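Local coordinates for protein carboxylesterase YBFK (Bacillus subtilis, PDB 4CCY) that hydrolyses carboxylic esters to an alcohol and a carboxylate, as a carboxylesterase of the alpha/beta hydrolase superfamily, at residues Ser32-Val37 and His45-Gly50; Gln19-Ser24 and Ser66-Tyr71; Val234-Met239 and Pro261-Glu266; Arg148-Ser153 and Gln285-Phe290. All coordinates share one frame; numbering follows the deposited sequence.

Contact 1. Residues Ser32-Val37 and His45-Gly50; sequences SEAFYV and HIIASG
The imidazole of His-45 turns its edge toward the phenol ring of Tyr-36 in an edge-to-face pair, the planes 73° apart and the centroids 5.0 Å from each other. CD2 of His-45 does the touching, over the Tyr-36 face but offset toward the rim, 3.6 Å from CZ of Tyr-36. Ala-34 CB meets the far end of the same imidazole, at NE2 and CE1. On the opposite face of the sheet, with Glu-33 and Ala-48, Phe-35 lays its ring across Ile-46: CG sits between the backbone N and the carbonyl carbon (chi1 57°), and Ile-46 CB stands 4.2 Å from the ring centroid in a CH-pi contact. The ring edge reaches Ala-48, with CE1 of Phe-35 3.9 Å from CB of Ala-48. An alanine in place of Phe-35 would probably leave Ile-46 CB without the ring face against it and Ala-48 CB without the ring edge beside it. Paired backbone bonds at Glu-33/Ala-48 and Phe-35/Ile-46 fix this antiparallel register. Strand 33-37 lies on one side of strand 42-49, and strand 82-86 on the other; Tyr-84 and Val-86 of the latter touch Ile-46, while Leu-118 of helix 104-118 packs on Phe-35 and Val-37.

Contact 2. Residues Gln19-Ser24 and Ser66-Tyr71; sequences QAYDQS and SSAMWY
Tyr-21 reaches from helix 12-24 to the 3-10 segment 67-70, and its outer ring atoms make most of the contact. From CB, the side chain sets out with CG anti to the backbone N (chi1 -161°), beside the carbonyl carbon, and the ring beyond it extends to the turn. The first contacts come at the epsilon carbons. CE1 lies 3.7 Å from Ser-66 OG and also meets the methyl of Ala-68, whereas CE2 rests on Ser-66 CB, 3.7 Å away. CZ comes nearest to Ser-66: its distance to Ser-66 OG is 3.5 Å, with that oxygen over one ring face and displaced toward the rim. At the tip, Tyr-21 OH lies 3.5 Å from Ser-67 N, beside Ser-66 CB and Ser-67 CB; it is hydrogen-bonded to OD2 of Asp-87, whose OD1 is hydrogen-bonded to Ser-67 OG. One carboxylate thus ties the tip of the tyrosine to the turn. One helical turn further on, Ser-24 adds a smaller contact, its CB 3.9 Å from Ala-68 CB. A water joins the two backbones, donating to Ser-24 O and to Ala-68 O. Gln-199 of helix 194-205 closes the polar side, hydrogen-bonded through OE1 to Ser-24 OG and through NE2 to Ser-66 OG. Ser-66 OG also accepts from Ala-68 N at 3.2 Å with an N-H...O angle of 152°, two residues on, which defines an ST turn. This turn lies in the loop between strand 56-60 and helix 71-80 of the alpha/beta hydrolase fold, and helix 12-24 packs against it from the N-terminal region.

Contact 3. Residues Val234-Met239 and Pro261-Glu266; sequences VPVLLM and PGIQAE
Strands 236-239 and 264-266 run parallel, their directions only 4° apart and their axes 4.6 Å from each other at closest approach. Three backbone bonds set the register: Gln-264 N to Val-236 O, Leu-238 N to Gln-264 O at 2.7 Å, and Glu-266 N to Leu-238 O. At the N-terminal ends of the strands, two waters join the backbones, one donating to Val-234 O and Pro-261 O, the other to Val-236 O and Gly-262 O. On the side shared by Leu-238 and Ala-265, the terminal methyl of Ile-263 is the main point of contact. Its CD1 stands 3.9 Å from Leu-238 CB and reaches Val-236 CG1 as well, the Ile-263 side chain crossing those of Val-236 and Leu-238 at a slant. Ala-265 CB completes the patch, 4.0 Å from Leu-238 CB. Helix 249-259 covers this side through Ala-256, Phe-253 and Ser-257, as expected of the beta-alpha-beta crossover in which that helix links the two strands. The opposite face carries Leu-237, Gln-264, Met-239 and Glu-266; the last two lie side by side, pointing the same way. Met-239 bends at its third torsion (chi3 75°), and its CE is 3.6 Å from OE2 of Glu-266; the aliphatic parts meet where CG of Met-239 and CG of Glu-266 are 4.0 Å apart. Leu-237 CD1 approaches the backbone O of Gln-264 at 3.5 Å. The carboxylate of Glu-266 has polar partners on helix 280-290: OE1 forms a salt bridge with Arg-286 NE, and OE2 a hydrogen bond with Tyr-282 OH.

Contact 4. Residues Arg148-Ser153 and Gln285-Phe290; sequences RAVVIS and QRVLSF
Strand 148-152 of the central sheet, where Arg-148 and Val-150 meet Phe-290 and Val-287, is packed here by the last turns of helix 280-290. The two axes pass 9.7 Å apart and run nearly antiparallel, at 157°. Arg-148 and Phe-290 bury the most surface of their respective segments. NH1 of Arg-148 donates to Phe-290 O at 2.9 Å, a bent bond with an N-H...O angle of 134°; the oxygen lies tilted out of the guanidinium plane. The same NH1 stands over one face of the Phe-290 ring, offset toward the rim and 3.5 Å from CE1 of Phe-290. The guanidinium as a whole makes a cation-pi contact, CZ of Arg-148 being 4.8 Å from the ring centroid, while its plane is turned 47° from that of the ring. An alanine in place of Arg-148 would probably leave that ring face without its cation and the carbonyl of Phe-290 without this donor. Helix 280-290 belongs to one helical layer of the three-layer alpha/beta/alpha sandwich of the hydrolase fold, and helix 130-141 packs on Ala-149 and Val-151 from the other face of the sheet. Phe-290 has CG anti to its backbone N, and the ring beyond it reaches back to the strand, where CE2 lies 3.4 Å from Ala-149 O. Next to it Val-150 sets CG2 against Phe-290 CD2 and CG1 against Val-287 CG2, each at 3.7 Å. Leu-237 of the adjoining strand packs on both Val-150 and Phe-290.

Overall arrangement
Contacts 1, 3 and 4 all reach the large mixed sheet. The centres of contacts 1 and 3 are about 28 Å apart: the hairpin of strands 33-37 and 42-49 lies at one end, strands 236-241 and 264-268 at the other. Contact 4, about 9 Å from contact 3 between centres, adjoins it through neighbouring strands, with a probable backbone bond from Val-151 to Leu-237. Contact 2, about 13 Å from contact 1 between centres, touches it through Ile-47 and Ser-67. Along the chain, contact 1 falls within the span of contact 2, and contact 3 within that of contact 4, which follow later. The charge-relay residues Glu-244 and His-273, assigned by similarity, follow the two strands of contact 3.

Contact 1. Residues Ser32-Val37 and His45-Gly50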
loop_
_atom_site.group_PDB
_atom_site.type_symbol
_atom_site.label_atom_id
_atom_site.label_comp_id
_atom_site.label_asym_id
_atom_site.label_seq_id
_atom_site.Cartn_x
_atom_site.Cartn_y
_atom_site.Cartn_z
ATOM N N SER A 32 11.683 7.191 -14.718
ATOM C CA SER A 32 11.446 5.867 -14.156
ATOM C C SER A 32 11.295 4.835 -15.251
ATOM O O SER A 32 11.089 5.175 -16.414
ATOM C CB SER A 32 10.189 5.871 -13.291
ATOM O OG SER A 32 9.064 6.146 -14.092
ATOM N N GLU A 33 11.395 3.572 -14.866
ATOM C CA GLU A 33 11.279 2.463 -15.800
ATOM C C GLU A 33 10.072 1.644 -15.387
ATOM O O GLU A 33 10.007 1.180 -14.257
ATOM C CB GLU A 33 12.531 1.584 -15.749
ATOM C CG GLU A 33 13.797 2.224 -16.290
ATOM C CD GLU A 33 15.061 1.424 -15.975
ATOM O OE1 GLU A 33 15.044 0.595 -15.033
ATOM O OE2 GLU A 33 16.085 1.632 -16.670
ATOM N N ALA A 34 9.116 1.472 -16.291
ATOM C CA ALA A 34 7.964 0.611 -16.007
ATOM C C ALA A 34 8.184 -0.728 -16.693
ATOM O O ALA A 34 8.637 -0.761 -17.825
ATOM C CB ALA A 34 6.673 1.271 -16.486
ATOM N N PHE A 35 7.899 -1.831 -16.004
ATOM C CA PHE A 35 8.036 -3.184 -16.596
ATOM C C PHE A 35 7.262 -4.218 -15.770
ATOM O O PHE A 35 6.716 -3.887 -14.727
ATOM C CB PHE A 35 9.515 -3.599 -16.729
ATOM C CG PHE A 35 10.283 -3.563 -15.427
ATOM C CD1 PHE A 35 10.769 -2.352 -14.909
ATOM C CD2 PHE A 35 10.529 -4.731 -14.722
ATOM C CE1 PHE A 35 11.465 -2.314 -13.705
ATOM C CE2 PHE A 35 11.228 -4.698 -13.514
ATOM C CZ PHE A 35 11.703 -3.493 -13.007
ATOM N N TYR A 36 7.207 -5.461 -16.244
ATOM C CA TYR A 36 6.543 -6.514 -15.482
ATOM C C TYR A 36 7.550 -7.523 -14.979
ATOM O O TYR A 36 8.567 -7.767 -15.625
ATOM C CB TYR A 36 5.481 -7.229 -16.317
ATOM C CG TYR A 36 4.381 -6.322 -16.808
ATOM C CD1 TYR A 36 4.518 -5.607 -18.003
ATOM C CD2 TYR A 36 3.204 -6.172 -16.084
ATOM C CE1 TYR A 36 3.518 -4.764 -18.451
ATOM C CE2 TYR A 36 2.196 -5.342 -16.531
ATOM C CZ TYR A 36 2.360 -4.649 -17.712
ATOM O OH TYR A 36 1.373 -3.822 -18.149
ATOM N N VAL A 37 7.262 -8.102 -13.819
ATOM C CA VAL A 37 8.021 -9.256 -13.353
ATOM C C VAL A 37 7.114 -10.468 -13.230
ATOM O O VAL A 37 5.907 -10.337 -12.978
ATOM C CB VAL A 37 8.785 -9.000 -12.029
ATOM C CG1 VAL A 37 9.943 -8.036 -12.263
ATOM C CG2 VAL A 37 7.874 -8.536 -10.916
ATOM N N HIS A 45 3.252 -5.510 -12.234
ATOM C CA HIS A 45 3.778 -4.245 -12.756
ATOM C C HIS A 45 4.641 -3.547 -11.748
ATOM O O HIS A 45 4.283 -3.466 -10.563
ATOM C CB HIS A 45 2.644 -3.337 -13.224
ATOM C CG HIS A 45 3.099 -2.149 -14.048
ATOM N ND1 HIS A 45 3.311 -0.932 -13.512
ATOM C CD2 HIS A 45 3.357 -2.024 -15.412
ATOM C CE1 HIS A 45 3.688 -0.073 -14.478
ATOM N NE2 HIS A 45 3.710 -0.738 -15.639
ATOM N N ILE A 46 5.800 -3.066 -12.215
ATOM C CA ILE A 46 6.762 -2.323 -11.384
ATOM C C ILE A 46 7.073 -0.964 -12.014
ATOM O O ILE A 46 7.308 -0.881 -13.217
ATOM C CB ILE A 46 8.116 -3.079 -11.263
ATOM C CG1 ILE A 46 7.926 -4.582 -10.990
ATOM C CG2 ILE A 46 9.061 -2.376 -10.282
ATOM C CD1 ILE A 46 7.428 -4.953 -9.612
ATOM N N ILE A 47 7.088 0.093 -11.201
ATOM C CA ILE A 47 7.692 1.349 -11.611
ATOM C C ILE A 47 8.952 1.571 -10.770
ATOM O O ILE A 47 8.854 1.721 -9.563
ATOM C CB ILE A 47 6.732 2.541 -11.474
ATOM C CG1 ILE A 47 5.468 2.302 -12.314
ATOM C CG2 ILE A 47 7.432 3.827 -11.898
ATOM C CD1 ILE A 47 4.369 3.333 -12.135
ATOM N N ALA A 48 10.118 1.575 -11.421
ATOM C CA ALA A 48 11.417 1.673 -10.738
ATOM C C ALA A 48 12.107 3.025 -10.962
ATOM O O ALA A 48 12.178 3.524 -12.090
ATOM C CB ALA A 48 12.337 0.539 -11.182
ATOM N N SER A 49 12.609 3.612 -9.884
ATOM C CA SER A 49 13.284 4.918 -9.956
ATOM C C SER A 49 14.499 4.952 -9.032
ATOM O O SER A 49 14.675 4.063 -8.210
ATOM C CB SER A 49 12.315 6.046 -9.594
ATOM O OG SER A 49 11.000 5.775 -10.069
ATOM N N GLY A 50 15.338 5.975 -9.176
ATOM C CA GLY A 50 16.458 6.152 -8.263
ATOM C C GLY A 50 17.727 5.479 -8.738
ATOM O O GLY A 50 17.694 4.732 -9.712
#

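Contact 2. Residues Gln19-Ser24 and Ser66-Tyr71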
loop_
_atom_site.group_PDB
_atom_site.type_symbol
_atom_site.label_atom_id
_atom_site.label_comp_id
_atom_site.label_asym_id
_atom_site.label_seq_id
_atom_site.Cartn_x
_atom_site.Cartn_y
_atom_site.Cartn_z
ATOM N N GLN A 19 -6.086 4.252 -19.523
ATOM C CA GLN A 19 -5.890 5.626 -19.969
ATOM C C GLN A 19 -5.790 6.590 -18.785
ATOM O O GLN A 19 -4.882 7.413 -18.738
ATOM C CB GLN A 19 -6.980 6.063 -20.961
ATOM C CG GLN A 19 -6.805 5.485 -22.368
ATOM C CD GLN A 19 -7.987 5.764 -23.289
ATOM O OE1 GLN A 19 -8.989 6.354 -22.880
ATOM N NE2 GLN A 19 -7.870 5.343 -24.546
ATOM N N ALA A 20 -6.706 6.470 -17.826
ATOM C CA ALA A 20 -6.670 7.308 -16.629
ATOM C C ALA A 20 -5.374 7.123 -15.816
ATOM O O ALA A 20 -4.806 8.104 -15.338
ATOM C CB ALA A 20 -7.906 7.074 -15.760
ATOM N N TYR A 21 -4.931 5.868 -15.656
ATOM C CA TYR A 21 -3.659 5.516 -14.999
ATOM C C TYR A 21 -2.478 6.220 -15.680
ATOM O O TYR A 21 -1.642 6.823 -15.014
ATOM C CB TYR A 21 -3.454 3.991 -15.044
ATOM C CG TYR A 21 -2.457 3.387 -14.055
ATOM C CD1 TYR A 21 -1.355 4.118 -13.575
ATOM C CD2 TYR A 21 -2.593 2.070 -13.637
ATOM C CE1 TYR A 21 -0.452 3.557 -12.683
ATOM C CE2 TYR A 21 -1.685 1.496 -12.756
ATOM C CZ TYR A 21 -0.616 2.247 -12.281
ATOM O OH TYR A 21 0.290 1.689 -11.416
ATOM N N ASP A 22 -2.401 6.132 -17.007
ATOM C CA ASP A 22 -1.333 6.822 -17.740
ATOM C C ASP A 22 -1.379 8.336 -17.526
ATOM O O ASP A 22 -0.333 8.968 -17.385
ATOM C CB ASP A 22 -1.359 6.463 -19.223
ATOM C CG ASP A 22 -0.984 5.011 -19.478
ATOM O OD1 ASP A 22 -0.366 4.378 -18.584
ATOM O OD2 ASP A 22 -1.305 4.496 -20.567
ATOM N N GLN A 23 -2.583 8.908 -17.475
ATOM C CA GLN A 23 -2.741 10.328 -17.124
ATOM C C GLN A 23 -2.124 10.603 -15.770
ATOM O O GLN A 23 -1.345 11.539 -15.624
ATOM C CB GLN A 23 -4.202 10.747 -17.003
ATOM C CG GLN A 23 -5.150 10.193 -18.028
ATOM C CD GLN A 23 -5.097 10.972 -19.299
ATOM O OE1 GLN A 23 -4.067 11.001 -19.961
ATOM N NE2 GLN A 23 -6.199 11.612 -19.651
ATOM N N SER A 24 -2.497 9.785 -14.780
ATOM C CA SER A 24 -2.066 10.003 -13.401
ATOM C C SER A 24 -0.555 10.019 -13.309
ATOM O O SER A 24 0.010 10.752 -12.497
ATOM C CB SER A 24 -2.644 8.939 -12.470
ATOM O OG SER A 24 -4.032 9.128 -12.288
ATOM N N SER A 66 -3.334 2.155 -6.854
ATOM C CA SER A 66 -2.188 1.782 -7.718
ATOM C C SER A 66 -0.916 2.527 -7.307
ATOM O O SER A 66 -0.957 3.420 -6.461
ATOM C CB SER A 66 -2.475 2.089 -9.190
ATOM O OG SER A 66 -2.282 3.475 -9.430
ATOM N N SER A 67 0.199 2.180 -7.947
ATOM C CA SER A 67 1.495 2.836 -7.704
ATOM C C SER A 67 1.539 4.334 -8.021
ATOM O O SER A 67 2.451 5.041 -7.568
ATOM C CB SER A 67 2.607 2.109 -8.467
ATOM O OG SER A 67 2.881 0.874 -7.833
ATOM N N ALA A 68 0.558 4.806 -8.791
ATOM C CA ALA A 68 0.437 6.233 -9.137
ATOM C C ALA A 68 0.403 7.165 -7.906
ATOM O O ALA A 68 0.864 8.305 -7.973
ATOM C CB ALA A 68 -0.792 6.472 -10.017
ATOM N N MET A 69 -0.130 6.662 -6.792
ATOM C CA MET A 69 -0.299 7.454 -5.558
ATOM C C MET A 69 1.015 7.905 -4.905
ATOM O O MET A 69 1.011 8.810 -4.069
ATOM C CB MET A 69 -1.168 6.711 -4.534
ATOM C CG MET A 69 -0.550 5.418 -4.004
ATOM S SD MET A 69 -1.252 4.966 -2.410
ATOM C CE MET A 69 -0.284 6.017 -1.322
ATOM N N TRP A 70 2.132 7.298 -5.294
ATOM C CA TRP A 70 3.435 7.709 -4.769
ATOM C C TRP A 70 4.049 8.954 -5.383
ATOM O O TRP A 70 5.168 9.323 -5.016
ATOM C CB TRP A 70 4.442 6.549 -4.817
ATOM C CG TRP A 70 3.971 5.336 -4.059
ATOM C CD1 TRP A 70 3.624 4.089 -4.579
ATOM C CD2 TRP A 70 3.742 5.222 -2.612
ATOM N NE1 TRP A 70 3.226 3.238 -3.580
ATOM C CE2 TRP A 70 3.273 3.854 -2.378
ATOM C CE3 TRP A 70 3.889 6.087 -1.520
ATOM C CZ2 TRP A 70 2.967 3.391 -1.102
ATOM C CZ3 TRP A 70 3.564 5.616 -0.245
ATOM C CH2 TRP A 70 3.121 4.299 -0.038
ATOM N N TYR A 71 3.352 9.632 -6.295
ATOM C CA TYR A 71 3.944 10.835 -6.938
ATOM C C TYR A 71 4.500 11.905 -5.961
ATOM O O TYR A 71 5.536 12.484 -6.243
ATOM C CB TYR A 71 3.022 11.465 -8.009
ATOM C CG TYR A 71 1.835 12.192 -7.435
ATOM C CD1 TYR A 71 1.923 13.545 -7.063
ATOM C CD2 TYR A 71 0.631 11.531 -7.225
ATOM C CE1 TYR A 71 0.838 14.204 -6.497
ATOM C CE2 TYR A 71 -0.460 12.188 -6.659
ATOM C CZ TYR A 71 -0.352 13.516 -6.304
ATOM O OH TYR A 71 -1.440 14.159 -5.744
HETATM O O HOH W 1 1.559 9.473 -10.470
#

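Contact 3. Residues Val234-Met239 and Pro261-Glu266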
loop_
_atom_site.group_PDB
_atom_site.type_symbol
_atom_site.label_atom_id
_atom_site.label_comp_id
_atom_site.label_asym_id
_atom_site.label_seq_id
_atom_site.Cartn_x
_atom_site.Cartn_y
_atom_site.Cartn_z
ATOM N N VAL A 234 11.879 -7.255 13.142
ATOM C CA VAL A 234 12.496 -6.223 12.277
ATOM C C VAL A 234 12.037 -4.827 12.709
ATOM O O VAL A 234 10.974 -4.701 13.317
ATOM C CB VAL A 234 12.207 -6.428 10.758
ATOM C CG1 VAL A 234 12.405 -7.886 10.332
ATOM C CG2 VAL A 234 10.817 -5.929 10.370
ATOM N N PRO A 235 12.836 -3.780 12.411
ATOM C CA PRO A 235 12.406 -2.420 12.740
ATOM C C PRO A 235 11.182 -1.985 11.940
ATOM O O PRO A 235 11.186 -2.032 10.695
ATOM C CB PRO A 235 13.614 -1.557 12.356
ATOM C CG PRO A 235 14.775 -2.502 12.332
ATOM C CD PRO A 235 14.206 -3.809 11.866
ATOM N N VAL A 236 10.151 -1.552 12.662
ATOM C CA VAL A 236 8.914 -1.108 12.069
ATOM C C VAL A 236 8.678 0.360 12.443
ATOM O O VAL A 236 8.849 0.747 13.607
ATOM C CB VAL A 236 7.716 -1.993 12.520
ATOM C CG1 VAL A 236 6.374 -1.417 12.066
ATOM C CG2 VAL A 236 7.878 -3.426 12.018
ATOM N N LEU A 237 8.314 1.161 11.442
ATOM C CA LEU A 237 7.725 2.480 11.653
ATOM C C LEU A 237 6.235 2.416 11.307
ATOM O O LEU A 237 5.870 2.060 10.177
ATOM C CB LEU A 237 8.417 3.538 10.785
ATOM C CG LEU A 237 7.695 4.888 10.678
ATOM C CD1 LEU A 237 7.665 5.650 12.009
ATOM C CD2 LEU A 237 8.312 5.737 9.585
ATOM N N LEU A 238 5.391 2.749 12.281
ATOM C CA LEU A 238 3.937 2.709 12.135
ATOM C C LEU A 238 3.321 4.106 12.265
ATOM O O LEU A 238 3.494 4.780 13.294
ATOM C CB LEU A 238 3.317 1.784 13.194
ATOM C CG LEU A 238 1.792 1.585 13.127
ATOM C CD1 LEU A 238 1.343 1.057 11.768
ATOM C CD2 LEU A 238 1.304 0.673 14.240
ATOM N N MET A 239 2.592 4.526 11.232
ATOM C CA MET A 239 2.028 5.868 11.197
ATOM C C MET A 239 0.522 5.841 10.959
ATOM O O MET A 239 0.041 5.194 10.040
ATOM C CB MET A 239 2.722 6.729 10.123
ATOM C CG MET A 239 4.238 6.833 10.307
ATOM S SD MET A 239 5.027 7.876 9.067
ATOM C CE MET A 239 4.567 9.501 9.636
ATOM N N PRO A 261 8.090 -5.283 19.503
ATOM C CA PRO A 261 9.408 -4.894 20.032
ATOM C C PRO A 261 10.140 -3.820 19.204
ATOM O O PRO A 261 10.369 -3.991 18.006
ATOM C CB PRO A 261 10.206 -6.208 20.003
ATOM C CG PRO A 261 9.178 -7.282 20.014
ATOM C CD PRO A 261 8.043 -6.729 19.196
ATOM N N GLY A 262 10.500 -2.720 19.857
ATOM C CA GLY A 262 11.262 -1.646 19.225
ATOM C C GLY A 262 10.501 -0.810 18.213
ATOM O O GLY A 262 11.113 -0.060 17.461
ATOM N N ILE A 263 9.167 -0.917 18.197
ATOM C CA ILE A 263 8.351 -0.178 17.218
ATOM C C ILE A 263 8.444 1.336 17.419
ATOM O O ILE A 263 8.490 1.829 18.549
ATOM C CB ILE A 263 6.858 -0.616 17.212
ATOM C CG1 ILE A 263 6.128 -0.045 15.991
ATOM C CG2 ILE A 263 6.137 -0.194 18.499
ATOM C CD1 ILE A 263 4.892 -0.817 15.571
ATOM N N GLN A 264 8.473 2.059 16.305
ATOM C CA GLN A 264 8.247 3.491 16.328
ATOM C C GLN A 264 6.860 3.728 15.744
ATOM O O GLN A 264 6.633 3.545 14.541
ATOM C CB GLN A 264 9.344 4.226 15.565
ATOM C CG GLN A 264 10.717 3.994 16.185
ATOM C CD GLN A 264 11.870 4.483 15.337
ATOM O OE1 GLN A 264 11.729 5.420 14.555
ATOM N NE2 GLN A 264 13.034 3.847 15.495
ATOM N N ALA A 265 5.928 4.077 16.618
ATOM C CA ALA A 265 4.541 4.302 16.222
ATOM C C ALA A 265 4.125 5.717 16.602
ATOM O O ALA A 265 4.527 6.221 17.657
ATOM C CB ALA A 265 3.625 3.276 16.875
ATOM N N GLU A 266 3.327 6.347 15.736
ATOM C CA GLU A 266 2.882 7.714 15.936
ATOM C C GLU A 266 1.544 7.989 15.272
ATOM O O GLU A 266 1.133 7.286 14.341
ATOM C CB GLU A 266 3.941 8.716 15.424
ATOM C CG GLU A 266 4.250 8.619 13.934
ATOM C CD GLU A 266 5.378 9.548 13.500
ATOM O OE1 GLU A 266 6.545 9.186 13.645
ATOM O OE2 GLU A 266 5.109 10.656 13.030
HETATM O O HOH W 2 10.014 -3.050 15.294
HETATM O O HOH W 3 11.600 0.649 14.759
#

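Contact 4. Residues Arg148-Ser153 and Gln285-Phe290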
loop_
_atom_site.group_PDB
_atom_site.type_symbol
_atom_site.label_atom_id
_atom_site.label_comp_id
_atom_site.label_asym_id
_atom_site.label_seq_id
_atom_site.Cartn_x
_atom_site.Cartn_y
_atom_site.Cartn_z
ATOM N N ARG A 148 14.222 -2.672 6.748
ATOM C CA ARG A 148 13.340 -1.880 7.622
ATOM C C ARG A 148 11.960 -1.723 7.006
ATOM O O ARG A 148 11.826 -1.688 5.787
ATOM C CB ARG A 148 13.961 -0.506 7.935
ATOM C CG ARG A 148 15.274 -0.590 8.703
ATOM C CD ARG A 148 15.753 0.760 9.232
ATOM N NE ARG A 148 16.433 0.527 10.499
ATOM C CZ ARG A 148 16.268 1.220 11.613
ATOM N NH1 ARG A 148 15.474 2.282 11.653
ATOM N NH2 ARG A 148 16.950 0.862 12.695
ATOM N N ALA A 149 10.932 -1.629 7.840
ATOM C CA ALA A 149 9.560 -1.661 7.343
ATOM C C ALA A 149 8.758 -0.448 7.816
ATOM O O ALA A 149 8.779 -0.116 9.000
ATOM C CB ALA A 149 8.874 -2.952 7.769
ATOM N N VAL A 150 8.058 0.188 6.877
ATOM C CA VAL A 150 7.210 1.353 7.148
ATOM C C VAL A 150 5.753 1.030 6.821
ATOM O O VAL A 150 5.411 0.712 5.672
ATOM C CB VAL A 150 7.630 2.598 6.326
ATOM C CG1 VAL A 150 6.737 3.789 6.662
ATOM C CG2 VAL A 150 9.095 2.952 6.550
ATOM N N VAL A 151 4.898 1.138 7.828
ATOM C CA VAL A 151 3.493 0.805 7.695
ATOM C C VAL A 151 2.635 2.049 7.952
ATOM O O VAL A 151 2.590 2.565 9.071
ATOM C CB VAL A 151 3.133 -0.333 8.670
ATOM C CG1 VAL A 151 1.643 -0.654 8.630
ATOM C CG2 VAL A 151 3.971 -1.574 8.364
ATOM N N ILE A 152 1.964 2.529 6.911
ATOM C CA ILE A 152 1.154 3.763 6.998
ATOM C C ILE A 152 -0.341 3.460 6.829
ATOM O O ILE A 152 -0.742 2.854 5.840
ATOM C CB ILE A 152 1.592 4.841 5.957
ATOM C CG1 ILE A 152 3.116 5.052 5.958
ATOM C CG2 ILE A 152 0.869 6.169 6.199
ATOM C CD1 ILE A 152 3.631 5.865 4.779
ATOM N N SER A 153 -1.142 3.875 7.812
ATOM C CA SER A 153 -2.601 3.721 7.799
ATOM C C SER A 153 -3.036 2.320 7.367
ATOM O O SER A 153 -3.806 2.173 6.404
ATOM C CB SER A 153 -3.239 4.780 6.896
ATOM O OG SER A 153 -2.825 6.077 7.303
ATOM N N GLN A 285 10.180 12.968 4.856
ATOM C CA GLN A 285 11.364 13.058 5.709
ATOM C C GLN A 285 11.365 12.026 6.843
ATOM O O GLN A 285 12.413 11.442 7.147
ATOM C CB GLN A 285 11.577 14.492 6.234
ATOM C CG GLN A 285 12.803 14.655 7.144
ATOM C CD GLN A 285 14.098 14.232 6.475
ATOM O OE1 GLN A 285 14.553 14.877 5.537
ATOM N NE2 GLN A 285 14.691 13.140 6.947
ATOM N N ARG A 286 10.203 11.784 7.447
ATOM C CA ARG A 286 10.092 10.818 8.543
ATOM C C ARG A 286 10.527 9.424 8.101
ATOM O O ARG A 286 11.227 8.716 8.823
ATOM C CB ARG A 286 8.670 10.767 9.083
ATOM C CG ARG A 286 8.480 9.757 10.196
ATOM C CD ARG A 286 9.102 10.275 11.490
ATOM N NE ARG A 286 9.094 9.307 12.586
ATOM C CZ ARG A 286 10.068 8.432 12.841
ATOM N NH1 ARG A 286 11.148 8.354 12.065
ATOM N NH2 ARG A 286 9.949 7.613 13.889
ATOM N N VAL A 287 10.094 9.038 6.910
ATOM C CA VAL A 287 10.486 7.763 6.329
ATOM C C VAL A 287 11.980 7.744 5.984
ATOM O O VAL A 287 12.653 6.770 6.287
ATOM C CB VAL A 287 9.575 7.396 5.130
ATOM C CG1 VAL A 287 10.128 6.226 4.327
ATOM C CG2 VAL A 287 8.165 7.089 5.637
ATOM N N LEU A 288 12.497 8.806 5.368
ATOM C CA LEU A 288 13.945 8.872 5.078
ATOM C C LEU A 288 14.769 8.701 6.359
ATOM O O LEU A 288 15.719 7.917 6.394
ATOM C CB LEU A 288 14.325 10.188 4.395
ATOM C CG LEU A 288 14.176 10.394 2.886
ATOM C CD1 LEU A 288 14.726 11.771 2.533
ATOM C CD2 LEU A 288 14.897 9.306 2.087
ATOM N N SER A 289 14.385 9.435 7.407
ATOM C CA SER A 289 15.030 9.359 8.727
ATOM C C SER A 289 14.999 7.941 9.305
ATOM O O SER A 289 16.015 7.437 9.798
ATOM C CB SER A 289 14.338 10.320 9.698
ATOM O OG SER A 289 14.821 11.650 9.537
ATOM N N PHE A 290 13.830 7.304 9.244
ATOM C CA PHE A 290 13.696 5.950 9.738
ATOM C C PHE A 290 14.509 4.968 8.882
ATOM O O PHE A 290 15.269 4.170 9.415
ATOM C CB PHE A 290 12.227 5.525 9.802
ATOM C CG PHE A 290 12.031 4.080 10.179
ATOM C CD1 PHE A 290 12.157 3.666 11.503
ATOM C CD2 PHE A 290 11.718 3.132 9.204
ATOM C CE1 PHE A 290 11.978 2.334 11.849
ATOM C CE2 PHE A 290 11.535 1.802 9.543
ATOM C CZ PHE A 290 11.659 1.404 10.867
#